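Local coordinates for protein Plm1 (Streptomyces sp. HK803, PDB 4HXY) that probably uses NADPH to reduce the beta-keto group of the growing chain as the first-module ketoreductase of the phoslactomycin polyketide synthase, at residues A[21-26]-A[41-46]; A[103-108]-A[339-344]; A[184-189]-A[205-210]. All coordinates share one frame; numbering follows the deposited sequence.

Contact 1 of 3, residues A[21-26]-A[41-46]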
loop_
_atom_site.group_PDB
_atom_site.type_symbol
_atom_site.label_atom_id
_atom_site.label_comp_id
_atom_site.label_asym_id
_atom_site.label_seq_id
_atom_site.Cartn_x
_atom_site.Cartn_y
_atom_site.Cartn_z
ATOM N N ALA A 21 -13.959 12.974 -25.039
ATOM C CA ALA A 21 -13.489 13.677 -26.244
ATOM C C ALA A 21 -12.839 12.700 -27.217
ATOM O O ALA A 21 -12.620 11.541 -26.882
ATOM C CB ALA A 21 -12.493 14.769 -25.858
ATOM N N ASP A 22 -12.527 13.171 -28.420
ATOM C CA ASP A 22 -11.900 12.321 -29.451
ATOM C C ASP A 22 -10.380 12.504 -29.544
ATOM O O ASP A 22 -9.679 11.673 -30.127
ATOM C CB ASP A 22 -12.536 12.577 -30.827
ATOM C CG ASP A 22 -12.093 13.895 -31.450
ATOM O OD1 ASP A 22 -12.346 14.963 -30.840
ATOM O OD2 ASP A 22 -11.500 13.864 -32.556
ATOM N N ARG A 23 -9.886 13.602 -28.981
ATOM C CA ARG A 23 -8.462 13.917 -28.986
ATOM C C ARG A 23 -8.184 14.846 -27.813
ATOM O O ARG A 23 -9.113 15.310 -27.153
ATOM C CB ARG A 23 -8.057 14.583 -30.303
ATOM C CG ARG A 23 -8.785 15.905 -30.597
ATOM C CD ARG A 23 -8.428 16.469 -31.983
ATOM N NE ARG A 23 -7.060 16.984 -32.027
ATOM C CZ ARG A 23 -6.669 18.161 -31.533
ATOM N NH1 ARG A 23 -5.390 18.524 -31.615
ATOM N NH2 ARG A 23 -7.541 18.981 -30.948
ATOM N N VAL A 24 -6.906 15.105 -27.554
ATOM C CA VAL A 24 -6.499 16.000 -26.468
ATOM C C VAL A 24 -5.697 17.132 -27.092
ATOM O O VAL A 24 -4.630 16.900 -27.646
ATOM C CB VAL A 24 -5.635 15.277 -25.406
ATOM C CG1 VAL A 24 -5.287 16.229 -24.278
ATOM C CG2 VAL A 24 -6.356 14.046 -24.870
ATOM N N PRO A 25 -6.219 18.365 -27.029
ATOM C CA PRO A 25 -5.493 19.436 -27.687
ATOM C C PRO A 25 -4.295 19.890 -26.888
ATOM O O PRO A 25 -4.282 19.755 -25.657
ATOM C CB PRO A 25 -6.522 20.565 -27.748
ATOM C CG PRO A 25 -7.360 20.358 -26.549
ATOM C CD PRO A 25 -7.433 18.855 -26.355
ATOM N N GLY A 26 -3.316 20.442 -27.596
ATOM C CA GLY A 26 -2.200 21.143 -26.977
ATOM C C GLY A 26 -0.870 20.452 -27.207
ATOM O O GLY A 26 -0.756 19.499 -27.986
ATOM N N LEU A 41 -3.735 10.274 -29.297
ATOM C CA LEU A 41 -4.664 11.308 -28.849
ATOM C C LEU A 41 -4.085 12.714 -29.015
ATOM O O LEU A 41 -4.828 13.697 -29.005
ATOM C CB LEU A 41 -5.050 11.092 -27.384
ATOM C CG LEU A 41 -5.991 9.921 -27.095
ATOM C CD1 LEU A 41 -6.082 9.689 -25.593
ATOM C CD2 LEU A 41 -7.383 10.183 -27.673
ATOM N N PHE A 42 -2.764 12.783 -29.160
ATOM C CA PHE A 42 -2.009 14.018 -29.132
ATOM C C PHE A 42 -1.433 14.303 -30.505
ATOM O O PHE A 42 -0.976 13.400 -31.199
ATOM C CB PHE A 42 -0.856 13.908 -28.133
ATOM C CG PHE A 42 -1.301 13.505 -26.764
ATOM C CD1 PHE A 42 -1.761 14.460 -25.875
ATOM C CD2 PHE A 42 -1.288 12.173 -26.372
ATOM C CE1 PHE A 42 -2.212 14.088 -24.622
ATOM C CE2 PHE A 42 -1.715 11.803 -25.115
ATOM C CZ PHE A 42 -2.170 12.754 -24.235
ATOM N N ASP A 43 -1.466 15.570 -30.895
ATOM C CA ASP A 43 -0.813 15.984 -32.117
ATOM C C ASP A 43 0.608 16.388 -31.739
ATOM O O ASP A 43 0.807 17.255 -30.891
ATOM C CB ASP A 43 -1.576 17.146 -32.772
ATOM C CG ASP A 43 -2.884 16.701 -33.425
ATOM O OD1 ASP A 43 -3.042 15.501 -33.752
ATOM O OD2 ASP A 43 -3.769 17.555 -33.620
ATOM N N ASP A 44 1.575 15.729 -32.359
ATOM C CA ASP A 44 2.981 16.042 -32.213
ATOM C C ASP A 44 3.464 16.145 -30.763
ATOM O O ASP A 44 4.119 17.118 -30.385
ATOM C CB ASP A 44 3.274 17.334 -32.983
ATOM C CG ASP A 44 2.854 17.230 -34.445
ATOM O OD1 ASP A 44 1.813 17.802 -34.822
ATOM O OD2 ASP A 44 3.564 16.540 -35.199
ATOM N N PRO A 45 3.171 15.113 -29.957
ATOM C CA PRO A 45 3.598 15.151 -28.561
ATOM C C PRO A 45 5.104 15.118 -28.396
ATOM O O PRO A 45 5.822 14.583 -29.248
ATOM C CB PRO A 45 2.975 13.879 -27.974
ATOM C CG PRO A 45 2.888 12.929 -29.119
ATOM C CD PRO A 45 2.566 13.816 -30.320
ATOM N N LEU A 46 5.572 15.683 -27.287
ATOM C CA LEU A 46 6.986 15.695 -26.928
ATOM C C LEU A 46 7.376 14.421 -26.177
ATOM O O LEU A 46 6.526 13.741 -25.626
ATOM C CB LEU A 46 7.295 16.886 -26.028
ATOM C CG LEU A 46 6.882 18.282 -26.488
ATOM C CD1 LEU A 46 7.180 19.330 -25.425
ATOM C CD2 LEU A 46 7.592 18.629 -27.812
HETATM O O HOH W 1 -2.440 17.598 -29.087
HETATM O O HOH W 2 0.834 17.169 -27.932
HETATM O O HOH W 3 -0.156 19.866 -30.844
#
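Two loop segments, 21-26 and 41-46, come nearest at Arg23 and Leu41, whose CA atoms lie 4.6 Å apart, and one direct backbone bond joins them. Val24 N donates to Leu41 O over 2.9 Å. The N-H points almost straight at the oxygen, at 172°, but the donor sits above the carbonyl plane. Val24 is buried beside this bond. Its CB approaches CE1 of the Phe42 ring obliquely at 3.7 Å, CG1 also touches CE1, and CG2 lies near Leu41 CB. Leu41 CB also lies over one face of the Phe42 ring, near the rim. Leu41 CD2 meets Asp22 O at 3.7 Å. Both loops flank strand 28-32, at the edge of the Rossmann-like parallel strands 28-32, 59-63, 85-90 and 125-131. Helix 137-148 packs on Val24 through Ala144 and Thr148, and Trp28 meets the Phe42 ring. On the exposed side, Arg23 starts from the crowded rotamer, CG between N and C (chi1 60°), and bends at chi3. Its NH1 then reaches Asp43 OD2 at 2.8 Å in a salt bridge. The bond is bent, and NH1 meets the oxygen from above the carboxylate plane. Water 1 accepts from Asp43 N at 2.9 Å and lies within bonding distance of Val24 O and Gly26 O. Water 3 donates to both Gly26 O and Asp43 O.

Contact 2 of 3, residues A[103-108]-A[339-344]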
loop_
_atom_site.group_PDB
_atom_site.type_symbol
_atom_site.label_atom_id
_atom_site.label_comp_id
_atom_site.label_asym_id
_atom_site.label_seq_id
_atom_site.Cartn_x
_atom_site.Cartn_y
_atom_site.Cartn_z
ATOM N N ALA A 103 -5.022 -8.501 -10.185
ATOM C CA ALA A 103 -4.153 -7.517 -9.516
ATOM C C ALA A 103 -2.720 -7.541 -10.054
ATOM O O ALA A 103 -2.143 -8.637 -10.292
ATOM C CB ALA A 103 -4.165 -7.748 -7.995
ATOM N N ASP A 104 -2.160 -6.347 -10.288
ATOM C CA ASP A 104 -0.757 -6.180 -10.651
ATOM C C ASP A 104 -0.124 -5.497 -9.445
ATOM O O ASP A 104 -0.429 -4.335 -9.159
ATOM C CB ASP A 104 -0.625 -5.313 -11.914
ATOM C CG ASP A 104 0.816 -5.052 -12.341
ATOM O OD1 ASP A 104 1.754 -5.045 -11.523
ATOM O OD2 ASP A 104 1.006 -4.786 -13.553
ATOM N N VAL A 105 0.721 -6.233 -8.724
ATOM C CA VAL A 105 1.276 -5.737 -7.465
ATOM C C VAL A 105 2.132 -4.502 -7.712
ATOM O O VAL A 105 2.015 -3.501 -7.006
ATOM C CB VAL A 105 2.064 -6.855 -6.744
ATOM C CG1 VAL A 105 2.940 -6.303 -5.599
ATOM C CG2 VAL A 105 1.091 -7.928 -6.260
ATOM N N ARG A 106 2.987 -4.555 -8.723
ATOM C CA ARG A 106 3.891 -3.431 -8.970
ATOM C C ARG A 106 3.159 -2.173 -9.454
ATOM O O ARG A 106 3.518 -1.059 -9.082
ATOM C CB ARG A 106 5.011 -3.856 -9.901
ATOM C CG ARG A 106 5.891 -4.890 -9.199
ATOM C CD ARG A 106 7.147 -5.195 -9.954
ATOM N NE ARG A 106 7.839 -6.370 -9.419
ATOM C CZ ARG A 106 8.552 -6.418 -8.286
ATOM N NH1 ARG A 106 9.138 -7.556 -7.940
ATOM N NH2 ARG A 106 8.698 -5.357 -7.494
ATOM N N ALA A 107 2.112 -2.350 -10.241
ATOM C CA ALA A 107 1.331 -1.220 -10.714
ATOM C C ALA A 107 0.650 -0.483 -9.570
ATOM O O ALA A 107 0.504 0.752 -9.596
ATOM C CB ALA A 107 0.278 -1.662 -11.728
ATOM N N ALA A 108 0.188 -1.242 -8.577
ATOM C CA ALA A 108 -0.427 -0.652 -7.380
ATOM C C ALA A 108 0.511 0.321 -6.653
ATOM O O ALA A 108 0.064 1.333 -6.099
ATOM C CB ALA A 108 -0.928 -1.768 -6.417
ATOM N N ASN A 339 3.343 -0.095 0.803
ATOM C CA ASN A 339 2.108 -0.488 1.451
ATOM C C ASN A 339 0.989 -0.718 0.443
ATOM O O ASN A 339 0.216 -1.665 0.576
ATOM C CB ASN A 339 1.742 0.515 2.546
ATOM C CG ASN A 339 2.602 0.356 3.783
ATOM O OD1 ASN A 339 2.559 -0.680 4.428
ATOM N ND2 ASN A 339 3.378 1.387 4.126
ATOM N N ALA A 340 0.926 0.113 -0.594
ATOM C CA ALA A 340 -0.060 -0.078 -1.653
ATOM C C ALA A 340 0.191 -1.418 -2.359
ATOM O O ALA A 340 -0.750 -2.105 -2.768
ATOM C CB ALA A 340 -0.005 1.084 -2.673
ATOM N N CYS A 341 1.456 -1.769 -2.531
ATOM C CA CYS A 341 1.808 -3.075 -3.091
ATOM C C CYS A 341 1.278 -4.223 -2.241
ATOM O O CYS A 341 0.779 -5.219 -2.784
ATOM C CB CYS A 341 3.309 -3.205 -3.267
ATOM S SG CYS A 341 4.021 -2.185 -4.595
ATOM N N LEU A 342 1.400 -4.105 -0.923
ATOM C CA LEU A 342 0.910 -5.167 -0.023
ATOM C C LEU A 342 -0.577 -5.385 -0.213
ATOM O O LEU A 342 -1.048 -6.510 -0.295
ATOM C CB LEU A 342 1.168 -4.824 1.439
ATOM C CG LEU A 342 2.597 -4.844 1.936
ATOM C CD1 LEU A 342 2.611 -4.553 3.446
ATOM C CD2 LEU A 342 3.276 -6.185 1.602
ATOM N N ASP A 343 -1.337 -4.297 -0.299
ATOM C CA ASP A 343 -2.782 -4.428 -0.418
ATOM C C ASP A 343 -3.103 -5.165 -1.708
ATOM O O ASP A 343 -3.994 -6.010 -1.735
ATOM C CB ASP A 343 -3.453 -3.045 -0.387
ATOM C CG ASP A 343 -3.140 -2.264 0.891
ATOM O OD1 ASP A 343 -2.679 -2.875 1.890
ATOM O OD2 ASP A 343 -3.369 -1.018 0.921
ATOM N N ALA A 344 -2.351 -4.874 -2.776
ATOM C CA ALA A 344 -2.586 -5.541 -4.063
ATOM C C ALA A 344 -2.207 -7.007 -4.023
ATOM O O ALA A 344 -2.893 -7.821 -4.619
ATOM C CB ALA A 344 -1.853 -4.857 -5.205
#
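Small residues let helix 105-120 settle close against helix 333-351. Val105 and Cys341 are the nearest pair, with CA atoms 5.1 Å apart. The Ala344 methyl is the main bump on the second helix. It enters the hollow between Val105 and Ala108, with its CB 4.0 Å from Val105 CA. The CB atoms of Ala344 and Ala108 meet tip to tip at 3.4 Å, tighter than usual van der Waals contact. Ala108 CB also rests near Ala340 O. In return, Ala340 CB presses on Ala108 O, again at 3.4 Å. The two branches of Val105 part over the helix. CG1, anti to the backbone N (chi1 166°), lies against Cys341 CB at 3.9 Å, while CG2 lies by the carbonyl carbon of Ala344. Cys341 SG sits 3.4 Å from Val105 O. Helix 333-351 belongs to the NADPH-binding Rossmann fold of the ketoreductase, and the Cys341 side chain is about 12 Å from the bound cofactor. Helix 105-120 comes from the N-terminal half of the chain, so the contact joins the two halves. Asp104 N-caps this helix. Its OD1 accepts from Ala107 N at 3.0 Å, met from above the carboxylate plane. Before the cap, Ala103 CB lies against Ala344 O. Helix 290-310 flanks the pair, with Val301 touching Cys341 and Glu302 in a salt bridge with Arg106.

Contact 3 of 3, residues A[184-189]-A[205-210]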
loop_
_atom_site.group_PDB
_atom_site.type_symbol
_atom_site.label_atom_id
_atom_site.label_comp_id
_atom_site.label_asym_id
_atom_site.label_seq_id
_atom_site.Cartn_x
_atom_site.Cartn_y
_atom_site.Cartn_z
ATOM N N TRP A 184 -8.918 -15.915 16.951
ATOM C CA TRP A 184 -7.844 -16.359 16.070
ATOM C C TRP A 184 -6.985 -17.393 16.797
ATOM O O TRP A 184 -6.434 -17.094 17.849
ATOM C CB TRP A 184 -6.982 -15.162 15.630
ATOM C CG TRP A 184 -5.954 -15.516 14.604
ATOM C CD1 TRP A 184 -6.102 -16.357 13.533
ATOM C CD2 TRP A 184 -4.614 -15.039 14.559
ATOM N NE1 TRP A 184 -4.916 -16.416 12.815
ATOM C CE2 TRP A 184 -4.002 -15.607 13.426
ATOM C CE3 TRP A 184 -3.875 -14.171 15.366
ATOM C CZ2 TRP A 184 -2.670 -15.344 13.091
ATOM C CZ3 TRP A 184 -2.542 -13.921 15.028
ATOM C CH2 TRP A 184 -1.972 -14.505 13.910
ATOM N N THR A 185 -6.884 -18.592 16.228
ATOM C CA THR A 185 -6.167 -19.712 16.867
ATOM C C THR A 185 -5.216 -20.347 15.864
ATOM O O THR A 185 -5.416 -21.478 15.420
ATOM C CB THR A 185 -7.141 -20.757 17.437
ATOM O OG1 THR A 185 -7.996 -21.245 16.397
ATOM C CG2 THR A 185 -7.974 -20.183 18.578
ATOM N N PRO A 186 -4.149 -19.614 15.497
ATOM C CA PRO A 186 -3.206 -20.149 14.528
ATOM C C PRO A 186 -2.500 -21.397 15.034
ATOM O O PRO A 186 -2.151 -21.477 16.219
ATOM C CB PRO A 186 -2.183 -19.020 14.379
ATOM C CG PRO A 186 -2.281 -18.244 15.610
ATOM C CD PRO A 186 -3.707 -18.313 16.028
ATOM N N LYS A 187 -2.287 -22.335 14.133
ATOM C CA LYS A 187 -1.762 -23.670 14.472
ATOM C C LYS A 187 -0.419 -23.930 13.821
ATOM O O LYS A 187 -0.033 -23.267 12.834
ATOM C CB LYS A 187 -2.775 -24.732 14.023
ATOM C CG LYS A 187 -4.091 -24.625 14.800
ATOM C CD LYS A 187 -5.201 -25.409 14.173
ATOM C CE LYS A 187 -6.523 -25.028 14.799
ATOM N NZ LYS A 187 -6.963 -23.636 14.483
ATOM N N GLY A 188 0.306 -24.911 14.359
ATOM C CA GLY A 188 1.565 -25.317 13.759
ATOM C C GLY A 188 2.631 -24.265 13.955
ATOM O O GLY A 188 2.746 -23.694 15.044
ATOM N N THR A 189 3.392 -24.011 12.885
ATOM C CA THR A 189 4.474 -23.028 12.903
ATOM C C THR A 189 3.981 -21.671 12.398
ATOM O O THR A 189 3.457 -21.571 11.274
ATOM C CB THR A 189 5.639 -23.515 12.056
ATOM O OG1 THR A 189 6.139 -24.734 12.644
ATOM C CG2 THR A 189 6.754 -22.499 11.994
ATOM N N ARG A 205 3.368 -12.157 21.179
ATOM C CA ARG A 205 2.820 -12.373 22.527
ATOM C C ARG A 205 1.339 -12.793 22.466
ATOM O O ARG A 205 0.886 -13.615 23.251
ATOM C CB ARG A 205 2.972 -11.115 23.371
ATOM C CG ARG A 205 4.391 -10.733 23.680
ATOM C CD ARG A 205 4.418 -9.469 24.545
ATOM N NE ARG A 205 5.715 -8.789 24.559
ATOM C CZ ARG A 205 6.046 -7.693 23.861
ATOM N NH1 ARG A 205 7.265 -7.184 23.997
ATOM N NH2 ARG A 205 5.192 -7.089 23.041
ATOM N N ARG A 206 0.588 -12.202 21.533
ATOM C CA ARG A 206 -0.823 -12.542 21.351
ATOM C C ARG A 206 -0.992 -13.996 20.928
ATOM O O ARG A 206 -1.829 -14.725 21.481
ATOM C CB ARG A 206 -1.477 -11.613 20.313
ATOM C CG ARG A 206 -2.934 -11.924 19.957
ATOM C CD ARG A 206 -3.843 -12.128 21.173
ATOM N NE ARG A 206 -3.931 -10.954 22.032
ATOM C CZ ARG A 206 -4.918 -10.050 22.028
ATOM N NH1 ARG A 206 -4.860 -9.032 22.875
ATOM N NH2 ARG A 206 -5.962 -10.150 21.208
ATOM N N VAL A 207 -0.180 -14.416 19.965
ATOM C CA VAL A 207 -0.191 -15.801 19.493
ATOM C C VAL A 207 0.166 -16.744 20.633
ATOM O O VAL A 207 -0.495 -17.769 20.842
ATOM C CB VAL A 207 0.788 -15.985 18.314
ATOM C CG1 VAL A 207 0.917 -17.473 17.928
ATOM C CG2 VAL A 207 0.329 -15.184 17.140
ATOM N N ALA A 208 1.205 -16.392 21.373
ATOM C CA ALA A 208 1.688 -17.235 22.469
ATOM C C ALA A 208 0.617 -17.416 23.540
ATOM O O ALA A 208 0.354 -18.538 24.006
ATOM C CB ALA A 208 2.946 -16.640 23.060
ATOM N N GLU A 209 -0.014 -16.310 23.912
ATOM C CA GLU A 209 -1.115 -16.301 24.892
ATOM C C GLU A 209 -2.296 -17.209 24.517
ATOM O O GLU A 209 -2.981 -17.767 25.391
ATOM C CB GLU A 209 -1.620 -14.861 25.076
ATOM C CG GLU A 209 -0.719 -14.017 25.956
ATOM C CD GLU A 209 -0.950 -12.517 25.786
ATOM O OE1 GLU A 209 -2.052 -12.114 25.345
ATOM O OE2 GLU A 209 -0.007 -11.745 26.081
ATOM N N GLN A 210 -2.555 -17.355 23.225
ATOM C CA GLN A 210 -3.676 -18.148 22.760
ATOM C C GLN A 210 -3.479 -19.635 23.013
ATOM O O GLN A 210 -4.432 -20.391 23.206
ATOM C CB GLN A 210 -3.892 -17.912 21.264
ATOM C CG GLN A 210 -5.163 -18.491 20.746
ATOM C CD GLN A 210 -6.357 -18.116 21.610
ATOM O OE1 GLN A 210 -6.560 -16.932 21.918
ATOM N NE2 GLN A 210 -7.155 -19.112 21.999
HETATM O O HOH W 4 -5.892 -15.116 19.978
#
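The first strand and first helix of the cofactor-binding Rossmann fold, 189-193 and 198-210, frame this contact. The turn between them carries a glycine pattern, Gly195, Gly197 and Gly200, consistent with the dinucleotide-binding loop of short-chain dehydrogenases. Segment 184-189 leads into the strand, and its residues 184-186 pack on Val207 and Gln210 of the helix. Val207 is the apolar centre. Its two methyls part: CG2 approaches CZ3 of the Trp184 indole obliquely at 3.8 Å, and CG1 meets Pro186 CG at 4.0 Å. Pro186 also lies on the indole itself, with CD 3.6 Å above the ring plane and over its centre. Met395 and Ile399 of helix 388-400 also touch the indole. Trp184 CG stands anti to the backbone N (chi1 -174°), beside the carbonyl carbon, and the end of the ring comes nearer to the helix, at Val207.

Gln210 closes the outer side. Its CG is anti to the backbone N and the chain bends at chi2 (49°). CG comes to 3.5 Å from Trp184 O, and NE2 lies 3.7 Å from the Thr185 methyl, CG2. Water 4 bridges the two segments, donating to Trp184 O at 3.0 Å and to Gln210 OE1 at 2.7 Å. An alanine at Gln210 would remove the amide and the CG packing, and would probably lose the water bridge and loosen the cover over Thr185. Lys187 NZ donates to Thr185 O at 2.8 Å, in the carbonyl plane, a bond within the segment that ties Lys187 back to Thr185. No direct hydrogen bond crosses between the segments. Cohesion therefore rests on apolar packing inside and, for polar links, on the bridge through water 4 at the partly exposed Gln210.

Contacts 1 and 3 lie on opposite sides of the chain's centre, with centres about 58 Å apart. Contact 2 is near the middle, its centre about 30 Å from that of contact 1 and about 28 Å from that of contact 3, and no two of the three touch. Contact 1 closes first along the chain. Contact 2 then pairs helix 105-120 with helix 333-351, and the chain between its segments includes all of contact 3. Contact 1 belongs to the N-terminal Rossmann-like half. Contact 3 packs the start of the NADPH-binding half. Contact 2 joins both, which is consistent with the paired structural and catalytic subdomains of polyketide synthase ketoreductases.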